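Local coordinates for protein aminotransferase (Paracoccus denitrificans, PDB 4GRX) that probably transfers amino groups between amines or amino acids and keto compounds with pyridoxal phosphate, as a class III omega-aminotransferase, at residues V115-D119 against M289-I293; S267-I271 against T280-L284. All blocks are in the same frame, centred on the assembly; numbering follows the deposited sequence.

Contact 1: V115-D119 against M289-I293; sequences VSPFD and MPDAI. With NA (sodium ion), chain E.
Beside the central sheet of the aminotransferase fold, the loop that follows helix 103-115 packs Phe-118 and Pro-117 against Met-289, Pro-290 and Ile-293, where the chain enters strand 292-295. Of the atoms round the Phe-118 ring, Pro-290 O alone lies at the edge, near the ring plane and 3.1 Å from CE1, consistent with the slightly positive C-H rim; the others come obliquely. Met-289 makes a Met-aromatic contact of this oblique kind: SD is 5.1 Å from the Phe-118 ring centroid and 67° off its normal. Met-289 CG lies anti to the backbone N (chi1 -171°), and bends at chi2 and chi3 carry the flexible thioether back to the ring and bring CE to Pro-117 O. The CD1 methyl of Ile-293 comes up against CD (3.7 Å) and CG of the Pro-117 ring and also reaches Phe-118 CZ, the rigid proline and flat phenylalanine both offering it carbon surface. Ser-116 suits the end of the helix because its hydroxyl can close an ST turn, OG accepting from Phe-118 N at 3.0 Å. In this loop two backbone carbonyls coordinate the sodium ion, Ser-116 O at 2.5 Å and Phe-118 O at 2.2 Å. Water 1 and the carbonyls of Val-113 and Glu-114 complete the ligands. Strand 292-295 is itself held between strands 265-268 and 307-311, and Pro-313 of helix 313-324 also touches the Phe-118 ring.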
loop_
_atom_site.group_PDB
_atom_site.type_symbol
_atom_site.label_atom_id
_atom_site.label_comp_id
_atom_site.label_asym_id
_atom_site.label_seq_id
_atom_site.Cartn_x
_atom_site.Cartn_y
_atom_site.Cartn_z
ATOM N N VAL A 115 14.982 -9.868 -16.209
ATOM C CA VAL A 115 16.067 -9.430 -15.304
ATOM C C VAL A 115 16.142 -10.254 -14.014
ATOM O O VAL A 115 17.142 -10.210 -13.296
ATOM C CB VAL A 115 15.971 -7.927 -14.928
ATOM C CG1 VAL A 115 16.020 -7.047 -16.169
ATOM C CG2 VAL A 115 14.718 -7.631 -14.112
ATOM N N SER A 116 15.070 -10.986 -13.724
ATOM C CA SER A 116 15.009 -11.839 -12.554
ATOM C C SER A 116 15.921 -13.018 -12.820
ATOM O O SER A 116 16.214 -13.307 -13.975
ATOM C CB SER A 116 13.568 -12.310 -12.302
ATOM O OG SER A 116 13.330 -13.614 -12.816
ATOM N N PRO A 117 16.380 -13.700 -11.763
ATOM C CA PRO A 117 17.163 -14.922 -11.956
ATOM C C PRO A 117 16.365 -16.123 -12.484
ATOM O O PRO A 117 16.967 -17.109 -12.901
ATOM C CB PRO A 117 17.699 -15.222 -10.550
ATOM C CG PRO A 117 16.763 -14.509 -9.612
ATOM C CD PRO A 117 16.346 -13.279 -10.348
ATOM N N PHE A 118 15.037 -16.045 -12.478
ATOM C CA PHE A 118 14.195 -17.181 -12.893
ATOM C C PHE A 118 14.106 -17.316 -14.417
ATOM O O PHE A 118 14.127 -16.299 -15.129
ATOM C CB PHE A 118 12.777 -17.039 -12.321
ATOM C CG PHE A 118 12.725 -16.682 -10.852
ATOM C CD1 PHE A 118 13.372 -17.468 -9.899
ATOM C CD2 PHE A 118 12.000 -15.577 -10.426
ATOM C CE1 PHE A 118 13.317 -17.150 -8.559
ATOM C CE2 PHE A 118 11.936 -15.252 -9.081
ATOM C CZ PHE A 118 12.596 -16.043 -8.144
ATOM N N ASP A 119 13.987 -18.546 -14.924
ATOM C CA ASP A 119 13.814 -18.733 -16.383
ATOM C C ASP A 119 12.464 -18.276 -16.930
ATOM O O ASP A 119 12.384 -17.759 -18.040
ATOM C CB ASP A 119 14.105 -20.175 -16.824
ATOM C CG ASP A 119 15.584 -20.420 -17.068
ATOM O OD1 ASP A 119 16.410 -19.592 -16.611
ATOM O OD2 ASP A 119 15.924 -21.436 -17.715
ATOM N N MET A 289 19.220 -19.507 -4.956
ATOM C CA MET A 289 17.999 -19.420 -5.768
ATOM C C MET A 289 16.733 -19.408 -4.889
ATOM O O MET A 289 16.433 -20.398 -4.225
ATOM C CB MET A 289 17.931 -20.578 -6.776
ATOM C CG MET A 289 16.813 -20.443 -7.812
ATOM S SD MET A 289 16.953 -18.975 -8.877
ATOM C CE MET A 289 18.187 -19.492 -10.072
ATOM N N PRO A 290 15.996 -18.279 -4.873
ATOM C CA PRO A 290 14.769 -18.233 -4.086
ATOM C C PRO A 290 13.632 -18.802 -4.897
ATOM O O PRO A 290 13.783 -18.997 -6.098
ATOM C CB PRO A 290 14.557 -16.738 -3.862
ATOM C CG PRO A 290 15.117 -16.117 -5.095
ATOM C CD PRO A 290 16.288 -16.977 -5.508
ATOM N N ASP A 291 12.521 -19.085 -4.233
ATOM C CA ASP A 291 11.322 -19.529 -4.889
ATOM C C ASP A 291 10.509 -18.330 -5.379
ATOM O O ASP A 291 9.682 -18.465 -6.270
ATOM C CB ASP A 291 10.500 -20.376 -3.932
ATOM C CG ASP A 291 11.247 -21.601 -3.447
ATOM O OD1 ASP A 291 11.734 -22.363 -4.312
ATOM O OD2 ASP A 291 11.328 -21.823 -2.204
ATOM N N ALA A 292 10.741 -17.162 -4.791
ATOM C CA ALA A 292 10.094 -15.920 -5.228
ATOM C C ALA A 292 10.896 -14.688 -4.801
ATOM O O ALA A 292 11.800 -14.788 -3.966
ATOM C CB ALA A 292 8.671 -15.834 -4.703
ATOM N N ILE A 293 10.564 -13.536 -5.379
ATOM C CA ILE A 293 11.257 -12.290 -5.079
ATOM C C ILE A 293 10.272 -11.153 -4.813
ATOM O O ILE A 293 9.291 -10.984 -5.539
ATOM C CB ILE A 293 12.233 -11.924 -6.218
ATOM C CG1 ILE A 293 13.500 -12.762 -6.076
ATOM C CG2 ILE A 293 12.573 -10.435 -6.228
ATOM C CD1 ILE A 293 14.458 -12.659 -7.243
HETATM NA NA NA E . 14.997 -14.366 -15.891
HETATM O O HOH W 1 17.191 -14.664 -16.161
#

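Contact 2: S267-I271 against T280-L284; sequences SDEVI and TWGCL
With CG of Glu-269 beside its own backbone N (chi1 -62°) and a second bend at chi2 (-78°), the carboxylate swings over to the start of helix 282-285, where two backbone N-H groups meet it. Gly-282 N gives a hydrogen bond of 2.9 Å to Glu-269 OE1, arriving on the syn side but 25° out of the carboxylate plane; Cys-283 N gives one of 3.0 Å to Glu-269 OE2, using the syn lone pair. Ser-267 OG donates to the same OE2 at 3.0 Å from above the plane, so this buried oxygen has two donors and the group is fixed in rotation. Glycine suits position 282, since a side chain there would point toward the carboxylate and probably crowd OE1. Trp-281, at the N-cap position, crosses Glu-269 at about a right angle: Glu-269 CB lies 3.7 Å from Trp-281 CE3, at the indole edge, and the indole NE1 is hydrogen-bonded to Val-115 O. With an alanine at Glu-269, the N-H groups of Gly-282 and Cys-283 and the hydroxyl of Ser-267 would probably lose their shared acceptor, and a gap would open beside Trp-281. The negative carboxylate probably also interacts favourably with the helix dipole. A carboxylate from the segment following strand 265-268, accepting from the first N-H groups of helix 282-285, here ties together the beta-alpha-beta unit completed by strand 292-295.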
loop_
_atom_site.group_PDB
_atom_site.type_symbol
_atom_site.label_atom_id
_atom_site.label_comp_id
_atom_site.label_asym_id
_atom_site.label_seq_id
_atom_site.Cartn_x
_atom_site.Cartn_y
_atom_site.Cartn_z
ATOM N N SER A 267 12.750 -14.248 -1.168
ATOM C CA SER A 267 13.800 -13.251 -1.033
ATOM C C SER A 267 13.257 -11.829 -1.089
ATOM O O SER A 267 12.759 -11.376 -2.120
ATOM C CB SER A 267 14.894 -13.450 -2.088
ATOM O OG SER A 267 15.955 -12.528 -1.863
ATOM N N ASP A 268 13.358 -11.128 0.026
ATOM C CA ASP A 268 12.945 -9.737 0.072
ATOM C C ASP A 268 14.050 -8.847 -0.510
ATOM O O ASP A 268 15.014 -8.498 0.165
ATOM C CB ASP A 268 12.571 -9.331 1.504
ATOM C CG ASP A 268 11.868 -7.983 1.563
ATOM O OD1 ASP A 268 11.950 -7.228 0.559
ATOM O OD2 ASP A 268 11.259 -7.679 2.619
ATOM N N GLU A 269 13.885 -8.501 -1.781
ATOM C CA GLU A 269 14.837 -7.714 -2.542
ATOM C C GLU A 269 14.380 -6.258 -2.644
ATOM O O GLU A 269 14.706 -5.552 -3.604
ATOM C CB GLU A 269 14.976 -8.304 -3.950
ATOM C CG GLU A 269 15.507 -9.734 -4.004
ATOM C CD GLU A 269 17.013 -9.810 -3.804
ATOM O OE1 GLU A 269 17.665 -8.745 -3.685
ATOM O OE2 GLU A 269 17.558 -10.926 -3.763
ATOM N N VAL A 270 13.623 -5.796 -1.661
ATOM C CA VAL A 270 13.118 -4.427 -1.705
ATOM C C VAL A 270 14.245 -3.372 -1.670
ATOM O O VAL A 270 14.092 -2.286 -2.234
ATOM C CB VAL A 270 12.038 -4.166 -0.626
ATOM C CG1 VAL A 270 11.889 -2.684 -0.338
ATOM C CG2 VAL A 270 10.701 -4.728 -1.076
ATOM N N ILE A 271 15.367 -3.705 -1.026
ATOM C CA ILE A 271 16.538 -2.820 -0.978
ATOM C C ILE A 271 17.687 -3.357 -1.834
ATOM O O ILE A 271 18.498 -2.579 -2.373
ATOM C CB ILE A 271 17.032 -2.598 0.464
ATOM C CG1 ILE A 271 16.095 -1.624 1.179
ATOM C CG2 ILE A 271 18.461 -2.072 0.469
ATOM C CD1 ILE A 271 16.407 -1.472 2.637
ATOM N N THR A 280 22.461 -7.322 -9.597
ATOM C CA THR A 280 21.058 -7.032 -9.875
ATOM C C THR A 280 20.165 -7.482 -8.709
ATOM O O THR A 280 19.088 -6.923 -8.479
ATOM C CB THR A 280 20.607 -7.694 -11.183
ATOM O OG1 THR A 280 21.553 -7.386 -12.210
ATOM C CG2 THR A 280 19.214 -7.215 -11.611
ATOM N N TRP A 281 20.627 -8.487 -7.971
ATOM C CA TRP A 281 19.879 -9.027 -6.856
ATOM C C TRP A 281 20.821 -9.424 -5.789
ATOM O O TRP A 281 21.932 -9.874 -6.073
ATOM C CB TRP A 281 19.070 -10.251 -7.280
ATOM C CG TRP A 281 18.140 -9.974 -8.426
ATOM C CD1 TRP A 281 18.275 -10.390 -9.749
ATOM C CD2 TRP A 281 16.905 -9.185 -8.397
ATOM N NE1 TRP A 281 17.229 -9.937 -10.513
ATOM C CE2 TRP A 281 16.374 -9.203 -9.768
ATOM C CE3 TRP A 281 16.211 -8.488 -7.414
ATOM C CZ2 TRP A 281 15.206 -8.542 -10.113
ATOM C CZ3 TRP A 281 15.027 -7.833 -7.777
ATOM C CH2 TRP A 281 14.540 -7.864 -9.092
ATOM N N GLY A 282 20.362 -9.285 -4.546
ATOM C CA GLY A 282 21.095 -9.783 -3.390
ATOM C C GLY A 282 21.338 -11.283 -3.435
ATOM O O GLY A 282 22.405 -11.753 -3.024
ATOM N N CYS A 283 20.368 -12.033 -3.953
ATOM C CA CYS A 283 20.521 -13.475 -4.094
ATOM C C CYS A 283 21.540 -13.880 -5.179
ATOM O O CYS A 283 22.106 -14.973 -5.133
ATOM C CB CYS A 283 19.166 -14.157 -4.294
ATOM S SG CYS A 283 18.222 -13.580 -5.720
ATOM N N LEU A 284 21.788 -13.007 -6.146
ATOM C CA LEU A 284 22.945 -13.196 -7.009
ATOM C C LEU A 284 24.226 -13.040 -6.191
ATOM O O LEU A 284 25.082 -13.918 -6.234
ATOM C CB LEU A 284 22.934 -12.246 -8.217
ATOM C CG LEU A 284 21.804 -12.460 -9.236
ATOM C CD1 LEU A 284 21.774 -11.360 -10.293
ATOM C CD2 LEU A 284 21.841 -13.838 -9.883
#

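The two contacts have centres about 9 Å apart and share one mixed sheet, in which strands 265-268 and 292-295 are parallel neighbours. Along the chain, contact 2 is nested within the loop that contact 1 closes: 115-119 comes first, then 267-271, 280-284 and 289-293. They meet directly, Ser-267 N lying 3.0 Å from Ala-292 O in a probable hydrogen bond and Pro-117 CD packing on Trp-281 NE1. Contact 1 supplies two of the sodium ligands, and strand 292-295, entered there, runs toward the cofactor-bearing Lys-297. Asp-268 of contact 2, hydrogen-bonded to His-163 and Asn-133, lies close to the cofactor's pyridine nitrogen, probably as in other enzymes of this fold.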